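Local coordinates for protein beta-Ala-His dipeptidase (Homo sapiens, PDB 3DLJ) that hydrolyses Xaa-His dipeptides, above all carnosine and anserine, as a secreted zinc-dependent dipeptidase of the M20 metallopeptidase family, at residues 267-279 with 357-371. Residues are numbered along the deposited sequence; the frame is centred on the assembly and turned at random.
Sequences HILVPGIYDEVVP and PHMNVSAVEKQVTRH
His358 N donates to Glu276 O at 2.8 Å, and Val278 N, two residues after Glu276, gives a nearly straight bond (170°) back to Pro357 O at 3.0 Å. The cis peptide joining Pro357 to His358 thus supplies both acceptor O and donor N, clamping the loop just ahead of helix 361-377. Beside the clamp, Val278 CG1 sits over one face of the His358 imidazole, a CH-pi contact 3.7 Å from the ring centroid. Farther along, Met359, bent at chi3 (78°), brings CE to 3.9 Å from Ile273 CG2, while Ile273 CD1 meets Val364 CG1. Val364 and Val368 also touch the branched sheet, consistent with the M20 dimerisation domain. Gln367, extended beyond CG, runs along the type II turn Val270-Ile273, its NE2 3.3 Å from Gly272 CA; an alanine here would probably leave Gly272 without the amide packed against it and open a gap between helix and turn. One water donates to both Pro271 O and Gln367 O. Val270 CA lies over a face of the His371 ring, whose NE2 is hydrogen-bonded to Ser260. The case illustrates divided labour: direct backbone bonds are confined to the end ahead of the helix; along it, apolar contacts, the His371 CH-pi contact and a bridging water take over.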
loop_
_atom_site.group_PDB
_atom_site.type_symbol
_atom_site.label_atom_id
_atom_site.label_comp_id
_atom_site.label_asym_id
_atom_site.label_seq_id
_atom_site.Cartn_x
_atom_site.Cartn_y
_atom_site.Cartn_z
ATOM N N HIS A 267 -7.068 11.231 20.405
ATOM C CA HIS A 267 -6.037 12.232 20.632
ATOM C C HIS A 267 -4.806 11.561 21.229
ATOM O O HIS A 267 -4.895 10.841 22.236
ATOM C CB HIS A 267 -6.568 13.353 21.533
ATOM C CG HIS A 267 -5.504 14.237 22.102
ATOM N ND1 HIS A 267 -4.918 15.253 21.380
ATOM C CD2 HIS A 267 -4.936 14.273 23.332
ATOM C CE1 HIS A 267 -4.017 15.858 22.128
ATOM N NE2 HIS A 267 -4.016 15.293 23.322
ATOM N N ILE A 268 -3.671 11.793 20.571
ATOM C CA ILE A 268 -2.404 11.181 20.936
ATOM C C ILE A 268 -1.779 11.882 22.149
ATOM O O ILE A 268 -1.613 13.085 22.159
ATOM C CB ILE A 268 -1.400 11.184 19.750
ATOM C CG1 ILE A 268 -2.012 10.526 18.503
ATOM C CG2 ILE A 268 -0.066 10.504 20.178
ATOM C CD1 ILE A 268 -1.267 10.805 17.178
ATOM N N LEU A 269 -1.386 11.081 23.129
ATOM C CA LEU A 269 -0.934 11.568 24.431
ATOM C C LEU A 269 0.585 11.728 24.593
ATOM O O LEU A 269 1.045 12.202 25.629
ATOM C CB LEU A 269 -1.514 10.670 25.550
ATOM C CG LEU A 269 -3.055 10.677 25.703
ATOM C CD1 LEU A 269 -3.553 9.636 26.730
ATOM C CD2 LEU A 269 -3.579 12.078 26.089
ATOM N N VAL A 270 1.362 11.337 23.583
ATOM C CA VAL A 270 2.816 11.544 23.597
ATOM C C VAL A 270 3.096 13.047 23.552
ATOM O O VAL A 270 2.661 13.711 22.608
ATOM C CB VAL A 270 3.489 10.820 22.381
ATOM C CG1 VAL A 270 4.983 11.174 22.279
ATOM C CG2 VAL A 270 3.241 9.293 22.453
ATOM N N PRO A 271 3.767 13.603 24.589
ATOM C CA PRO A 271 4.092 15.047 24.524
ATOM C C PRO A 271 5.002 15.442 23.344
ATOM O O PRO A 271 5.949 14.708 23.007
ATOM C CB PRO A 271 4.768 15.335 25.874
ATOM C CG PRO A 271 4.289 14.191 26.798
ATOM C CD PRO A 271 4.188 12.993 25.873
ATOM N N GLY A 272 4.687 16.582 22.721
ATOM C CA GLY A 272 5.406 17.080 21.558
ATOM C C GLY A 272 4.824 16.699 20.201
ATOM O O GLY A 272 5.110 17.336 19.212
ATOM N N ILE A 273 3.998 15.663 20.143
ATOM C CA ILE A 273 3.519 15.132 18.849
ATOM C C ILE A 273 2.795 16.128 17.913
ATOM O O ILE A 273 2.846 15.973 16.694
ATOM C CB ILE A 273 2.711 13.800 19.036
ATOM C CG1 ILE A 273 3.681 12.618 19.155
ATOM C CG2 ILE A 273 1.841 13.494 17.811
ATOM C CD1 ILE A 273 4.178 12.079 17.810
ATOM N N TYR A 274 2.154 17.158 18.465
ATOM C CA TYR A 274 1.399 18.115 17.633
ATOM C C TYR A 274 2.153 19.410 17.360
ATOM O O TYR A 274 1.706 20.245 16.596
ATOM C CB TYR A 274 0.014 18.404 18.238
ATOM C CG TYR A 274 -0.879 17.192 18.233
ATOM C CD1 TYR A 274 -1.029 16.422 19.375
ATOM C CD2 TYR A 274 -1.542 16.801 17.072
ATOM C CE1 TYR A 274 -1.828 15.273 19.375
ATOM C CE2 TYR A 274 -2.356 15.660 17.057
ATOM C CZ TYR A 274 -2.496 14.904 18.225
ATOM O OH TYR A 274 -3.273 13.766 18.231
ATOM N N ASP A 275 3.314 19.546 17.979
ATOM C CA ASP A 275 4.119 20.744 17.876
ATOM C C ASP A 275 4.308 21.254 16.455
ATOM O O ASP A 275 4.157 22.454 16.205
ATOM C CB ASP A 275 5.479 20.518 18.523
ATOM C CG ASP A 275 5.400 20.444 20.027
ATOM O OD1 ASP A 275 4.311 20.674 20.624
ATOM O OD2 ASP A 275 6.465 20.164 20.606
ATOM N N GLU A 276 4.624 20.339 15.544
ATOM C CA GLU A 276 5.028 20.692 14.195
ATOM C C GLU A 276 4.007 20.398 13.089
ATOM O O GLU A 276 4.323 20.575 11.904
ATOM C CB GLU A 276 6.401 20.072 13.866
ATOM C CG GLU A 276 7.540 20.552 14.789
ATOM C CD GLU A 276 8.923 20.235 14.226
ATOM O OE1 GLU A 276 9.428 21.041 13.389
ATOM O OE2 GLU A 276 9.500 19.182 14.617
ATOM N N VAL A 277 2.795 19.966 13.453
ATOM C CA VAL A 277 1.713 19.789 12.458
ATOM C C VAL A 277 1.373 21.149 11.856
ATOM O O VAL A 277 1.204 22.113 12.599
ATOM C CB VAL A 277 0.425 19.143 13.070
ATOM C CG1 VAL A 277 -0.634 18.890 11.980
ATOM C CG2 VAL A 277 0.747 17.842 13.836
ATOM N N VAL A 278 1.287 21.263 10.528
ATOM C CA VAL A 278 0.974 22.592 9.956
ATOM C C VAL A 278 -0.400 23.087 10.421
ATOM O O VAL A 278 -1.344 22.286 10.508
ATOM C CB VAL A 278 1.084 22.699 8.405
ATOM C CG1 VAL A 278 2.514 22.481 7.956
ATOM C CG2 VAL A 278 0.153 21.760 7.711
ATOM N N PRO A 279 -0.510 24.399 10.714
ATOM C CA PRO A 279 -1.789 24.961 11.144
ATOM C C PRO A 279 -2.847 24.828 10.056
ATOM O O PRO A 279 -2.557 25.067 8.884
ATOM C CB PRO A 279 -1.470 26.454 11.383
ATOM C CG PRO A 279 -0.002 26.531 11.525
ATOM C CD PRO A 279 0.544 25.435 10.644
ATOM N N PRO A 357 2.804 16.654 7.356
ATOM C CA PRO A 357 3.519 17.929 7.426
ATOM C C PRO A 357 3.143 18.739 8.676
ATOM O O PRO A 357 1.957 18.827 8.996
ATOM C CB PRO A 357 3.060 18.661 6.161
ATOM C CG PRO A 357 2.609 17.604 5.230
ATOM C CD PRO A 357 2.154 16.439 6.044
ATOM N N HIS A 358 4.117 19.317 9.387
ATOM C CA HIS A 358 5.548 19.212 9.084
ATOM C C HIS A 358 6.341 18.376 10.096
ATOM O O HIS A 358 7.392 18.804 10.548
ATOM C CB HIS A 358 6.172 20.612 9.001
ATOM C CG HIS A 358 6.043 21.240 7.654
ATOM N ND1 HIS A 358 5.866 22.597 7.476
ATOM C CD2 HIS A 358 6.037 20.691 6.412
ATOM C CE1 HIS A 358 5.769 22.858 6.182
ATOM N NE2 HIS A 358 5.866 21.718 5.517
ATOM N N MET A 359 5.847 17.185 10.435
ATOM C CA MET A 359 6.475 16.367 11.489
ATOM C C MET A 359 7.860 15.776 11.122
ATOM O O MET A 359 8.044 15.202 10.056
ATOM C CB MET A 359 5.515 15.248 11.946
ATOM C CG MET A 359 4.137 15.748 12.435
ATOM S SD MET A 359 2.916 14.439 12.713
ATOM C CE MET A 359 3.464 13.808 14.315
ATOM N N ASN A 360 8.805 15.886 12.050
ATOM C CA ASN A 360 10.114 15.245 11.928
ATOM C C ASN A 360 10.170 13.808 12.518
ATOM O O ASN A 360 9.895 13.602 13.701
ATOM C CB ASN A 360 11.176 16.130 12.586
ATOM C CG ASN A 360 12.587 15.619 12.349
ATOM O OD1 ASN A 360 13.172 14.962 13.213
ATOM N ND2 ASN A 360 13.132 15.898 11.157
ATOM N N VAL A 361 10.552 12.842 11.679
ATOM C CA VAL A 361 10.739 11.444 12.086
ATOM C C VAL A 361 11.659 11.277 13.312
ATOM O O VAL A 361 11.344 10.528 14.242
ATOM C CB VAL A 361 11.270 10.571 10.898
ATOM C CG1 VAL A 361 11.569 9.163 11.353
ATOM C CG2 VAL A 361 10.267 10.515 9.762
ATOM N N SER A 362 12.792 11.968 13.318
ATOM C CA SER A 362 13.752 11.816 14.401
ATOM C C SER A 362 13.212 12.384 15.695
ATOM O O SER A 362 13.510 11.841 16.760
ATOM C CB SER A 362 15.114 12.468 14.052
ATOM O OG SER A 362 15.640 11.858 12.882
ATOM N N ALA A 363 12.458 13.490 15.606
ATOM C CA ALA A 363 11.815 14.084 16.791
ATOM C C ALA A 363 10.725 13.167 17.347
ATOM O O ALA A 363 10.656 12.939 18.558
ATOM C CB ALA A 363 11.261 15.489 16.491
ATOM N N VAL A 364 9.894 12.631 16.460
ATOM C CA VAL A 364 8.843 11.670 16.823
ATOM C C VAL A 364 9.462 10.458 17.517
ATOM O O VAL A 364 8.997 10.049 18.579
ATOM C CB VAL A 364 7.983 11.278 15.590
ATOM C CG1 VAL A 364 7.029 10.130 15.901
ATOM C CG2 VAL A 364 7.206 12.502 15.068
ATOM N N GLU A 365 10.532 9.909 16.947
ATOM C CA GLU A 365 11.251 8.805 17.585
ATOM C C GLU A 365 11.700 9.186 19.011
ATOM O O GLU A 365 11.446 8.433 19.974
ATOM C CB GLU A 365 12.424 8.348 16.717
ATOM C CG GLU A 365 13.411 7.410 17.393
ATOM C CD GLU A 365 14.528 6.939 16.457
ATOM O OE1 GLU A 365 15.177 7.789 15.783
ATOM O OE2 GLU A 365 14.774 5.709 16.409
ATOM N N LYS A 366 12.331 10.354 19.156
ATOM C CA LYS A 366 12.760 10.832 20.484
ATOM C C LYS A 366 11.586 11.001 21.442
ATOM O O LYS A 366 11.649 10.554 22.580
ATOM C CB LYS A 366 13.523 12.155 20.398
ATOM C CG LYS A 366 15.020 12.026 20.484
ATOM N N GLN A 367 10.539 11.685 20.993
ATOM C CA GLN A 367 9.360 11.935 21.839
ATOM C C GLN A 367 8.676 10.669 22.332
ATOM O O GLN A 367 8.361 10.564 23.507
ATOM C CB GLN A 367 8.357 12.836 21.124
ATOM C CG GLN A 367 8.910 14.240 20.936
ATOM C CD GLN A 367 8.169 15.054 19.881
ATOM O OE1 GLN A 367 7.550 14.521 18.950
ATOM N NE2 GLN A 367 8.244 16.355 20.022
ATOM N N VAL A 368 8.447 9.715 21.437
ATOM C CA VAL A 368 7.779 8.448 21.811
ATOM C C VAL A 368 8.619 7.660 22.803
ATOM O O VAL A 368 8.098 7.107 23.777
ATOM C CB VAL A 368 7.434 7.584 20.568
ATOM C CG1 VAL A 368 6.838 6.259 20.980
ATOM C CG2 VAL A 368 6.473 8.345 19.653
ATOM N N THR A 369 9.928 7.647 22.574
ATOM C CA THR A 369 10.843 6.917 23.431
ATOM C C THR A 369 10.820 7.500 24.821
ATOM O O THR A 369 10.557 6.759 25.766
ATOM C CB THR A 369 12.253 6.860 22.833
ATOM O OG1 THR A 369 12.133 6.307 21.524
ATOM C CG2 THR A 369 13.164 5.963 23.665
ATOM N N ARG A 370 11.023 8.818 24.934
ATOM C CA ARG A 370 11.010 9.534 26.215
ATOM C C ARG A 370 9.713 9.335 26.958
ATOM O O ARG A 370 9.716 9.102 28.174
ATOM C CB ARG A 370 11.238 11.039 26.023
ATOM C CG ARG A 370 12.706 11.457 25.979
ATOM N N HIS A 371 8.603 9.437 26.234
ATOM C CA HIS A 371 7.309 9.212 26.832
ATOM C C HIS A 371 7.237 7.816 27.460
ATOM O O HIS A 371 6.888 7.677 28.638
ATOM C CB HIS A 371 6.195 9.450 25.809
ATOM C CG HIS A 371 4.844 9.023 26.284
ATOM N ND1 HIS A 371 4.091 9.772 27.163
ATOM C CD2 HIS A 371 4.118 7.913 26.013
ATOM C CE1 HIS A 371 2.958 9.142 27.412
ATOM N NE2 HIS A 371 2.949 8.016 26.723
HETATM O O HOH W 1 7.534 12.786 24.941
#